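Local coordinates for protein phosphoribosylaminoimidazole-succinocarboxamide synthase (Pyrococcus horikoshii, PDB 3U55) that catalyses the ATP-dependent ligation of L-aspartate to carboxyaminoimidazole ribonucleotide, forming SAICAR in de novo purine biosynthesis, at residues Ala31-Lys45 and Lys210-Tyr224. Sequence-based numbering, arbitrary orientation.
Sequences ATAFDGTKKARFKGK and KDVFRFDKGDLIEAY. With SO4 (sulfate ion), chain C.
Lys38 NZ, gripped by several acceptors at once, gathers them just past the last turn of helix 211-214. Lys38 NZ donates to Phe213 O (2.8 Å), almost in line with the carbonyl (164°). A salt bridge joins Lys38 NZ to Asp216 OD1 (2.8 Å), met from above the carboxylate plane; a bond to Arg214 O is weak, and a water links NZ to Asp216 OD2. The chain reaches there fully extended, CG anti to the backbone N (chi1 -167°), and its methylenes run by the Phe213 ring, CG nearest CZ. That ring is the hub of the apolar contact. Ala31 CB lies over one face, a CH-pi contact 4.2 Å from the centroid of the Phe213 ring, while Ala33 CB and Ala40 CB touch its CE2 and CE1. Phe42 turns its edge to the Phe213 face in an offset edge-to-face pair (planes at 79°) and takes Leu220 CB over its own face. Ile221 CD1 then fits against Lys43 O at 3.4 Å. In the type I' turn of this beta hairpin, just before the classic bulge of Thr37 and Lys38 opposite Ala33, Phe34 meets the Phe215 face in another offset edge-to-face pair. A sulfate, probably from the crystallisation liquor, is held between Phe34 N, Lys210 NZ (2.8 Å to O1) and Arg214, also fixed by Asp211. Lys45, its methylenes touching Leu220 and Tyr224, salt-bridges Asp195, to which Tyr224 OH also hydrogen-bonds. The hairpin thus lies against helix 211-214, while the turn into helix 45-62 packs on the start of helix 220-232.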
ATOM      1  N   ALA A  31     -18.984  20.894  -2.743  1.00 27.97           N
ATOM      2  CA  ALA A  31     -17.688  20.343  -3.111  1.00 28.51           C
ATOM      3  C   ALA A  31     -16.712  20.446  -1.948  1.00 28.19           C
ATOM      4  O   ALA A  31     -16.636  21.480  -1.275  1.00 28.24           O
ATOM      5  CB  ALA A  31     -17.134  21.050  -4.349  1.00 28.84           C
ATOM      6  N   THR A  32     -15.982  19.358  -1.704  1.00 28.44           N
ATOM      7  CA  THR A  32     -14.962  19.322  -0.655  0.50 28.52           C
ATOM      8  C   THR A  32     -13.644  18.836  -1.231  1.00 29.39           C
ATOM      9  O   THR A  32     -13.625  18.014  -2.143  1.00 28.62           O
ATOM     10  CB  THR A  32     -15.342  18.397   0.532  0.50 29.17           C
ATOM     11  OG1 THR A  32     -15.705  17.099   0.045  0.50 26.73           O
ATOM     12  CG2 THR A  32     -16.492  18.982   1.345  0.50 29.60           C
ATOM     13  N   ALA A  33     -12.541  19.350  -0.696  1.00 29.37           N
ATOM     14  CA  ALA A  33     -11.218  18.923  -1.124  1.00 31.32           C
ATOM     15  C   ALA A  33     -10.248  18.958   0.042  1.00 32.76           C
ATOM     16  O   ALA A  33     -10.543  19.543   1.087  1.00 32.26           O
ATOM     17  CB  ALA A  33     -10.712  19.793  -2.269  1.00 30.10           C
ATOM     18  N   PHE A  34      -9.097  18.320  -0.152  1.00 35.51           N
ATOM     19  CA  PHE A  34      -8.006  18.304   0.823  1.00 38.59           C
ATOM     20  C   PHE A  34      -8.486  17.967   2.235  1.00 40.70           C
ATOM     21  O   PHE A  34      -8.263  18.729   3.181  1.00 41.92           O
ATOM     22  CB  PHE A  34      -7.234  19.632   0.801  1.00 38.42           C
ATOM     23  CG  PHE A  34      -6.810  20.072  -0.577  1.00 36.62           C
ATOM     24  CD1 PHE A  34      -5.999  19.262  -1.368  1.00 35.59           C
ATOM     25  CD2 PHE A  34      -7.209  21.309  -1.074  1.00 36.75           C
ATOM     26  CE1 PHE A  34      -5.604  19.671  -2.637  1.00 36.24           C
ATOM     27  CE2 PHE A  34      -6.814  21.730  -2.342  1.00 35.16           C
ATOM     28  CZ  PHE A  34      -6.010  20.910  -3.124  1.00 34.50           C
ATOM     29  N   ASP A  35      -9.162  16.825   2.347  1.00 43.86           N
ATOM     30  CA  ASP A  35      -9.647  16.293   3.622  1.00 45.73           C
ATOM     31  C   ASP A  35     -10.552  17.280   4.375  1.00 46.10           C
ATOM     32  O   ASP A  35     -10.409  17.470   5.588  1.00 47.41           O
ATOM     33  CB  ASP A  35      -8.464  15.847   4.498  1.00 46.89           C
ATOM     34  CG  ASP A  35      -8.800  14.655   5.374  1.00 49.29           C
ATOM     35  OD1 ASP A  35      -9.205  13.606   4.826  1.00 51.06           O
ATOM     36  OD2 ASP A  35      -8.644  14.763   6.610  1.00 53.02           O
ATOM     37  N   GLY A  36     -11.470  17.912   3.645  1.00 45.07           N
ATOM     38  CA  GLY A  36     -12.471  18.794   4.245  1.00 44.17           C
ATOM     39  C   GLY A  36     -12.081  20.249   4.437  1.00 42.99           C
ATOM     40  O   GLY A  36     -12.931  21.082   4.766  1.00 43.41           O
ATOM     41  N   THR A  37     -10.804  20.563   4.230  1.00 41.43           N
ATOM     42  CA  THR A  37     -10.293  21.914   4.484  1.00 39.69           C
ATOM     43  C   THR A  37     -10.738  22.940   3.438  1.00 37.99           C
ATOM     44  O   THR A  37     -10.856  24.129   3.746  1.00 39.47           O
ATOM     45  CB  THR A  37      -8.755  21.936   4.616  1.00 40.29           C
ATOM     46  OG1 THR A  37      -8.163  21.431   3.414  1.00 40.47           O
ATOM     47  CG2 THR A  37      -8.306  21.085   5.802  1.00 41.10           C
ATOM     48  N   LYS A  38     -10.974  22.481   2.209  1.00 34.93           N
ATOM     49  CA  LYS A  38     -11.470  23.351   1.142  1.00 31.75           C
ATOM     50  C   LYS A  38     -12.925  23.022   0.819  1.00 30.14           C
ATOM     51  O   LYS A  38     -13.255  21.878   0.510  1.00 29.99           O
ATOM     52  CB  LYS A  38     -10.599  23.240  -0.116  1.00 31.34           C
ATOM     53  CG  LYS A  38     -10.860  24.336  -1.134  1.00 29.72           C
ATOM     54  CD  LYS A  38      -9.880  24.285  -2.295  1.00 29.11           C
ATOM     55  CE  LYS A  38     -10.147  25.424  -3.269  1.00 30.57           C
ATOM     56  NZ  LYS A  38      -9.055  25.558  -4.275  1.00 32.41           N
ATOM     57  N   LYS A  39     -13.789  24.031   0.898  1.00 28.93           N
ATOM     58  CA  LYS A  39     -15.223  23.851   0.666  1.00 28.82           C
ATOM     59  C   LYS A  39     -15.792  24.956  -0.211  1.00 28.36           C
ATOM     60  O   LYS A  39     -15.384  26.116  -0.113  1.00 29.53           O
ATOM     61  CB  LYS A  39     -15.996  23.824   1.991  1.00 29.39           C
ATOM     62  CG  LYS A  39     -15.782  22.591   2.848  1.00 33.12           C
ATOM     63  CD  LYS A  39     -16.662  22.642   4.089  1.00 36.45           C
ATOM     64  CE  LYS A  39     -16.332  21.510   5.051  1.00 41.94           C
ATOM     65  NZ  LYS A  39     -17.066  21.644   6.338  1.00 41.84           N
ATOM     66  N   ALA A  40     -16.740  24.579  -1.066  1.00 26.70           N
ATOM     67  CA  ALA A  40     -17.492  25.521  -1.894  1.00 27.98           C
ATOM     68  C   ALA A  40     -18.755  24.851  -2.433  1.00 27.31           C
ATOM     69  O   ALA A  40     -18.867  23.621  -2.422  1.00 29.13           O
ATOM     70  CB  ALA A  40     -16.633  26.044  -3.044  1.00 27.50           C
ATOM     71  N   ARG A  41     -19.701  25.663  -2.892  1.00 27.78           N
ATOM     72  CA  ARG A  41     -20.918  25.165  -3.529  1.00 27.87           C
ATOM     73  C   ARG A  41     -20.974  25.627  -4.976  1.00 28.08           C
ATOM     74  O   ARG A  41     -20.789  26.813  -5.265  1.00 27.36           O
ATOM     75  CB  ARG A  41     -22.162  25.658  -2.788  1.00 29.27           C
ATOM     76  CG  ARG A  41     -22.277  25.188  -1.342  1.00 33.20           C
ATOM     77  CD  ARG A  41     -23.602  25.622  -0.713  1.00 37.94           C
ATOM     78  NE  ARG A  41     -24.731  24.823  -1.191  1.00 42.07           N
ATOM     79  CZ  ARG A  41     -25.563  25.185  -2.167  1.00 42.85           C
ATOM     80  NH1 ARG A  41     -25.411  26.346  -2.793  1.00 44.27           N
ATOM     81  NH2 ARG A  41     -26.554  24.377  -2.520  1.00 44.25           N
ATOM     82  N   PHE A  42     -21.235  24.690  -5.884  1.00 26.25           N
ATOM     83  CA  PHE A  42     -21.287  24.998  -7.310  1.00 26.30           C
ATOM     84  C   PHE A  42     -22.660  24.677  -7.874  1.00 26.35           C
ATOM     85  O   PHE A  42     -23.045  23.507  -7.967  1.00 23.12           O
ATOM     86  CB  PHE A  42     -20.203  24.224  -8.067  1.00 26.00           C
ATOM     87  CG  PHE A  42     -18.806  24.611  -7.686  1.00 25.87           C
ATOM     88  CD1 PHE A  42     -18.193  25.715  -8.272  1.00 26.81           C
ATOM     89  CD2 PHE A  42     -18.097  23.869  -6.747  1.00 25.30           C
ATOM     90  CE1 PHE A  42     -16.893  26.077  -7.928  1.00 28.34           C
ATOM     91  CE2 PHE A  42     -16.800  24.224  -6.391  1.00 28.03           C
ATOM     92  CZ  PHE A  42     -16.195  25.331  -6.982  1.00 28.13           C
ATOM     93  N   LYS A  43     -23.396  25.726  -8.245  1.00 26.42           N
ATOM     94  CA  LYS A  43     -24.780  25.583  -8.690  1.00 27.22           C
ATOM     95  C   LYS A  43     -24.874  24.741  -9.958  1.00 25.77           C
ATOM     96  O   LYS A  43     -24.332  25.109 -11.006  1.00 24.52           O
ATOM     97  CB  LYS A  43     -25.431  26.958  -8.900  1.00 28.93           C
ATOM     98  CG  LYS A  43     -26.855  26.924  -9.448  1.00 33.34           C
ATOM     99  CD  LYS A  43     -27.856  26.359  -8.448  1.00 37.79           C
ATOM    100  CE  LYS A  43     -29.252  26.314  -9.057  1.00 40.20           C
ATOM    101  NZ  LYS A  43     -30.275  25.808  -8.093  1.00 40.90           N
ATOM    102  N   GLY A  44     -25.562  23.611  -9.843  1.00 25.16           N
ATOM    103  CA  GLY A  44     -25.738  22.689 -10.958  1.00 24.06           C
ATOM    104  C   GLY A  44     -24.797  21.494 -10.964  1.00 22.61           C
ATOM    105  O   GLY A  44     -24.960  20.590 -11.788  1.00 22.48           O
ATOM    106  N   LYS A  45     -23.815  21.474 -10.063  1.00 23.03           N
ATOM    107  CA  LYS A  45     -22.855  20.363 -10.016  1.00 22.31           C
ATOM    108  C   LYS A  45     -23.550  19.029  -9.729  1.00 22.13           C
ATOM    109  O   LYS A  45     -23.238  18.011 -10.355  1.00 20.89           O
ATOM    110  CB  LYS A  45     -21.747  20.614  -8.987  1.00 22.97           C
ATOM    111  CG  LYS A  45     -20.720  19.482  -8.914  1.00 24.01           C
ATOM    112  CD  LYS A  45     -19.569  19.774  -7.958  1.00 27.33           C
ATOM    113  CE  LYS A  45     -19.915  19.424  -6.519  1.00 31.61           C
ATOM    114  NZ  LYS A  45     -19.968  17.950  -6.251  1.00 27.01           N
ATOM    115  N   LYS A 210     -12.646  17.564 -11.007  1.00 17.07           N
ATOM    116  CA  LYS A 210     -12.524  18.194  -9.697  1.00 17.98           C
ATOM    117  C   LYS A 210     -11.188  18.926  -9.444  1.00 16.57           C
ATOM    118  O   LYS A 210     -11.118  19.778  -8.561  1.00 17.86           O
ATOM    119  CB  LYS A 210     -12.784  17.153  -8.605  1.00 18.06           C
ATOM    120  CG  LYS A 210     -13.168  17.728  -7.251  1.00 21.03           C
ATOM    121  CD  LYS A 210     -13.343  16.595  -6.256  1.00 27.01           C
ATOM    122  CE  LYS A 210     -13.678  17.109  -4.888  1.00 29.93           C
ATOM    123  NZ  LYS A 210     -13.799  16.002  -3.889  1.00 24.72           N
ATOM    124  N   ASP A 211     -10.143  18.603 -10.208  1.00 18.40           N
ATOM    125  CA  ASP A 211      -8.845  19.293 -10.068  1.00 18.32           C
ATOM    126  C   ASP A 211      -8.939  20.792 -10.393  1.00 19.48           C
ATOM    127  O   ASP A 211      -8.115  21.589  -9.936  1.00 20.37           O
ATOM    128  CB  ASP A 211      -7.754  18.635 -10.923  1.00 18.78           C
ATOM    129  CG  ASP A 211      -7.106  17.429 -10.239  1.00 18.67           C
ATOM    130  OD1 ASP A 211      -7.256  17.253  -9.010  1.00 21.24           O
ATOM    131  OD2 ASP A 211      -6.415  16.665 -10.939  1.00 18.81           O
ATOM    132  N   VAL A 212      -9.946  21.160 -11.181  1.00 19.84           N
ATOM    133  CA  VAL A 212     -10.244  22.561 -11.488  1.00 20.84           C
ATOM    134  C   VAL A 212     -10.622  23.309 -10.203  1.00 22.19           C
ATOM    135  O   VAL A 212     -10.248  24.467 -10.021  1.00 23.24           O
ATOM    136  CB  VAL A 212     -11.355  22.663 -12.566  1.00 21.84           C
ATOM    137  CG1 VAL A 212     -11.898  24.090 -12.695  1.00 22.53           C
ATOM    138  CG2 VAL A 212     -10.817  22.184 -13.906  1.00 22.07           C
ATOM    139  N   PHE A 213     -11.345  22.626  -9.314  1.00 20.86           N
ATOM    140  CA  PHE A 213     -11.668  23.147  -7.985  1.00 21.91           C
ATOM    141  C   PHE A 213     -10.501  23.007  -7.009  1.00 21.92           C
ATOM    142  O   PHE A 213     -10.184  23.957  -6.295  1.00 23.31           O
ATOM    143  CB  PHE A 213     -12.926  22.468  -7.432  1.00 20.94           C
ATOM    144  CG  PHE A 213     -13.146  22.678  -5.955  1.00 24.10           C
ATOM    145  CD1 PHE A 213     -13.373  23.955  -5.435  1.00 25.87           C
ATOM    146  CD2 PHE A 213     -13.140  21.595  -5.083  1.00 24.18           C
ATOM    147  CE1 PHE A 213     -13.580  24.143  -4.070  1.00 27.25           C
ATOM    148  CE2 PHE A 213     -13.354  21.771  -3.715  1.00 28.19           C
ATOM    149  CZ  PHE A 213     -13.574  23.049  -3.209  1.00 27.72           C
ATOM    150  N   ARG A 214      -9.866  21.832  -6.984  1.00 22.37           N
ATOM    151  CA  ARG A 214      -8.714  21.584  -6.107  1.00 22.70           C
ATOM    152  C   ARG A 214      -7.618  22.635  -6.286  1.00 25.45           C
ATOM    153  O   ARG A 214      -7.060  23.131  -5.301  1.00 25.68           O
ATOM    154  CB  ARG A 214      -8.121  20.185  -6.335  1.00 22.87           C
ATOM    155  CG  ARG A 214      -8.920  19.033  -5.740  1.00 20.77           C
ATOM    156  CD  ARG A 214      -8.124  17.732  -5.792  1.00 24.20           C
ATOM    157  NE  ARG A 214      -8.957  16.579  -5.458  1.00 24.39           N
ATOM    158  CZ  ARG A 214      -9.452  15.713  -6.342  1.00 25.18           C
ATOM    159  NH1 ARG A 214     -10.207  14.709  -5.921  1.00 25.54           N
ATOM    160  NH2 ARG A 214      -9.199  15.842  -7.641  1.00 20.55           N
ATOM    161  N   PHE A 215      -7.315  22.975  -7.537  1.00 25.85           N
ATOM    162  CA  PHE A 215      -6.173  23.848  -7.821  1.00 28.48           C
ATOM    163  C   PHE A 215      -6.513  25.153  -8.543  1.00 29.81           C
ATOM    164  O   PHE A 215      -5.633  25.786  -9.136  1.00 30.97           O
ATOM    165  CB  PHE A 215      -5.090  23.060  -8.568  1.00 28.67           C
ATOM    166  CG  PHE A 215      -4.634  21.830  -7.837  1.00 31.10           C
ATOM    167  CD1 PHE A 215      -3.910  21.937  -6.651  1.00 34.20           C
ATOM    168  CD2 PHE A 215      -4.940  20.562  -8.324  1.00 33.57           C
ATOM    169  CE1 PHE A 215      -3.494  20.797  -5.965  1.00 31.09           C
ATOM    170  CE2 PHE A 215      -4.529  19.419  -7.644  1.00 35.42           C
ATOM    171  CZ  PHE A 215      -3.805  19.538  -6.462  1.00 34.51           C
ATOM    172  N   ASP A 216      -7.782  25.555  -8.467  1.00 30.49           N
ATOM    173  CA  ASP A 216      -8.276  26.801  -9.069  1.00 31.12           C
ATOM    174  C   ASP A 216      -7.801  26.979 -10.518  1.00 32.33           C
ATOM    175  O   ASP A 216      -7.187  27.994 -10.872  1.00 30.35           O
ATOM    176  CB  ASP A 216      -7.900  28.017  -8.205  1.00 32.00           C
ATOM    177  CG  ASP A 216      -8.407  27.905  -6.771  1.00 33.20           C
ATOM    178  OD1 ASP A 216      -9.421  27.212  -6.524  1.00 34.38           O
ATOM    179  OD2 ASP A 216      -7.788  28.522  -5.883  1.00 35.60           O
ATOM    180  N   LYS A 217      -8.090  25.981 -11.346  1.00 32.23           N
ATOM    181  CA  LYS A 217      -7.632  25.968 -12.733  1.00 34.30           C
ATOM    182  C   LYS A 217      -8.601  26.694 -13.651  1.00 34.96           C
ATOM    183  O   LYS A 217      -8.309  26.904 -14.832  1.00 37.42           O
ATOM    184  CB  LYS A 217      -7.430  24.531 -13.218  1.00 34.15           C
ATOM    185  CG  LYS A 217      -6.337  23.776 -12.490  1.00 35.89           C
ATOM    186  CD  LYS A 217      -6.204  22.372 -13.049  1.00 36.68           C
ATOM    187  CE  LYS A 217      -4.975  21.686 -12.510  1.00 36.25           C
ATOM    188  NZ  LYS A 217      -4.558  20.593 -13.424  1.00 31.89           N
ATOM    189  N   GLY A 218      -9.750  27.076 -13.099  1.00 34.00           N
ATOM    190  CA  GLY A 218     -10.798  27.742 -13.854  1.00 33.66           C
ATOM    191  C   GLY A 218     -12.164  27.548 -13.230  1.00 32.08           C
ATOM    192  O   GLY A 218     -12.284  27.311 -12.029  1.00 31.88           O
ATOM    193  N   ASP A 219     -13.194  27.643 -14.064  1.00 31.53           N
ATOM    194  CA  ASP A 219     -14.578  27.550 -13.623  1.00 30.63           C
ATOM    195  C   ASP A 219     -14.997  26.080 -13.605  1.00 28.82           C
ATOM    196  O   ASP A 219     -15.083  25.443 -14.666  1.00 25.75           O
ATOM    197  CB  ASP A 219     -15.463  28.362 -14.574  1.00 31.61           C
ATOM    198  CG  ASP A 219     -16.884  28.524 -14.070  1.00 34.75           C
ATOM    199  OD1 ASP A 219     -17.652  27.537 -14.076  1.00 34.50           O
ATOM    200  OD2 ASP A 219     -17.246  29.658 -13.696  1.00 39.27           O
ATOM    201  N   LEU A 220     -15.244  25.551 -12.404  1.00 26.19           N
ATOM    202  CA  LEU A 220     -15.628  24.144 -12.240  1.00 25.90           C
ATOM    203  C   LEU A 220     -16.869  23.775 -13.050  1.00 24.41           C
ATOM    204  O   LEU A 220     -16.876  22.760 -13.751  1.00 22.13           O
ATOM    205  CB  LEU A 220     -15.830  23.770 -10.760  1.00 25.91           C
ATOM    206  CG  LEU A 220     -16.308  22.322 -10.505  1.00 28.36           C
ATOM    207  CD1 LEU A 220     -15.564  21.657  -9.368  1.00 32.04           C
ATOM    208  CD2 LEU A 220     -17.820  22.212 -10.292  1.00 27.68           C
ATOM    209  N   ILE A 221     -17.915  24.591 -12.939  1.00 23.43           N
ATOM    210  CA  ILE A 221     -19.171  24.310 -13.630  1.00 24.19           C
ATOM    211  C   ILE A 221     -18.965  24.247 -15.149  1.00 25.03           C
ATOM    212  O   ILE A 221     -19.474  23.342 -15.812  1.00 22.84           O
ATOM    213  CB  ILE A 221     -20.291  25.309 -13.226  1.00 25.07           C
ATOM    214  CG1 ILE A 221     -20.823  24.973 -11.825  1.00 23.25           C
ATOM    215  CG2 ILE A 221     -21.426  25.324 -14.255  1.00 26.99           C
ATOM    216  CD1 ILE A 221     -21.389  23.549 -11.674  1.00 22.41           C
ATOM    217  N   GLU A 222     -18.192  25.192 -15.683  1.00 25.45           N
ATOM    218  CA  GLU A 222     -17.886  25.200 -17.118  1.00 26.91           C
ATOM    219  C   GLU A 222     -17.138  23.936 -17.558  1.00 25.58           C
ATOM    220  O   GLU A 222     -17.425  23.390 -18.625  1.00 24.68           O
ATOM    221  CB  GLU A 222     -17.118  26.464 -17.521  1.00 29.10           C
ATOM    222  CG  GLU A 222     -17.906  27.767 -17.343  1.00 34.11           C
ATOM    223  CD  GLU A 222     -19.300  27.717 -17.955  1.00 44.20           C
ATOM    224  OE1 GLU A 222     -20.285  27.845 -17.192  1.00 48.45           O
ATOM    225  OE2 GLU A 222     -19.412  27.539 -19.190  1.00 43.50           O
ATOM    226  N   ALA A 223     -16.202  23.473 -16.729  1.00 24.05           N
ATOM    227  CA  ALA A 223     -15.454  22.245 -17.008  1.00 24.89           C
ATOM    228  C   ALA A 223     -16.373  21.016 -17.017  1.00 24.59           C
ATOM    229  O   ALA A 223     -16.285  20.181 -17.917  1.00 23.49           O
ATOM    230  CB  ALA A 223     -14.310  22.066 -16.011  1.00 24.12           C
ATOM    231  N   TYR A 224     -17.269  20.930 -16.031  1.00 24.60           N
ATOM    232  CA  TYR A 224     -18.201  19.801 -15.918  1.00 24.14           C
ATOM    233  C   TYR A 224     -19.245  19.819 -17.037  1.00 25.42           C
ATOM    234  O   TYR A 224     -19.670  18.761 -17.513  1.00 24.68           O
ATOM    235  CB  TYR A 224     -18.896  19.794 -14.546  1.00 23.12           C
ATOM    236  CG  TYR A 224     -18.072  19.279 -13.372  1.00 20.51           C
ATOM    237  CD1 TYR A 224     -16.703  19.557 -13.259  1.00 19.56           C
ATOM    238  CD2 TYR A 224     -18.676  18.541 -12.351  1.00 18.86           C
ATOM    239  CE1 TYR A 224     -15.955  19.100 -12.166  1.00 16.61           C
ATOM    240  CE2 TYR A 224     -17.940  18.080 -11.262  1.00 19.18           C
ATOM    241  CZ  TYR A 224     -16.584  18.365 -11.173  1.00 18.29           C
ATOM    242  OH  TYR A 224     -15.861  17.900 -10.095  1.00 15.94           O
TER
HETATM  243  S   SO4 C 501     -10.242  15.145  -2.171  1.00 59.24           S
HETATM  244  O1  SO4 C 501     -11.136  15.722  -3.168  1.00 62.24           O
HETATM  245  O2  SO4 C 501     -10.908  15.157  -0.873  1.00 61.21           O
HETATM  246  O3  SO4 C 501      -9.930  13.771  -2.555  1.00 59.71           O
HETATM  247  O4  SO4 C 501      -9.016  15.940  -2.100  1.00 57.48           O
HETATM  248  O   HOH W   1     -16.822  17.118  -3.888  1.00 19.85           O
HETATM  249  O   HOH W   2      -9.025  28.642  -3.605  1.00 31.64           O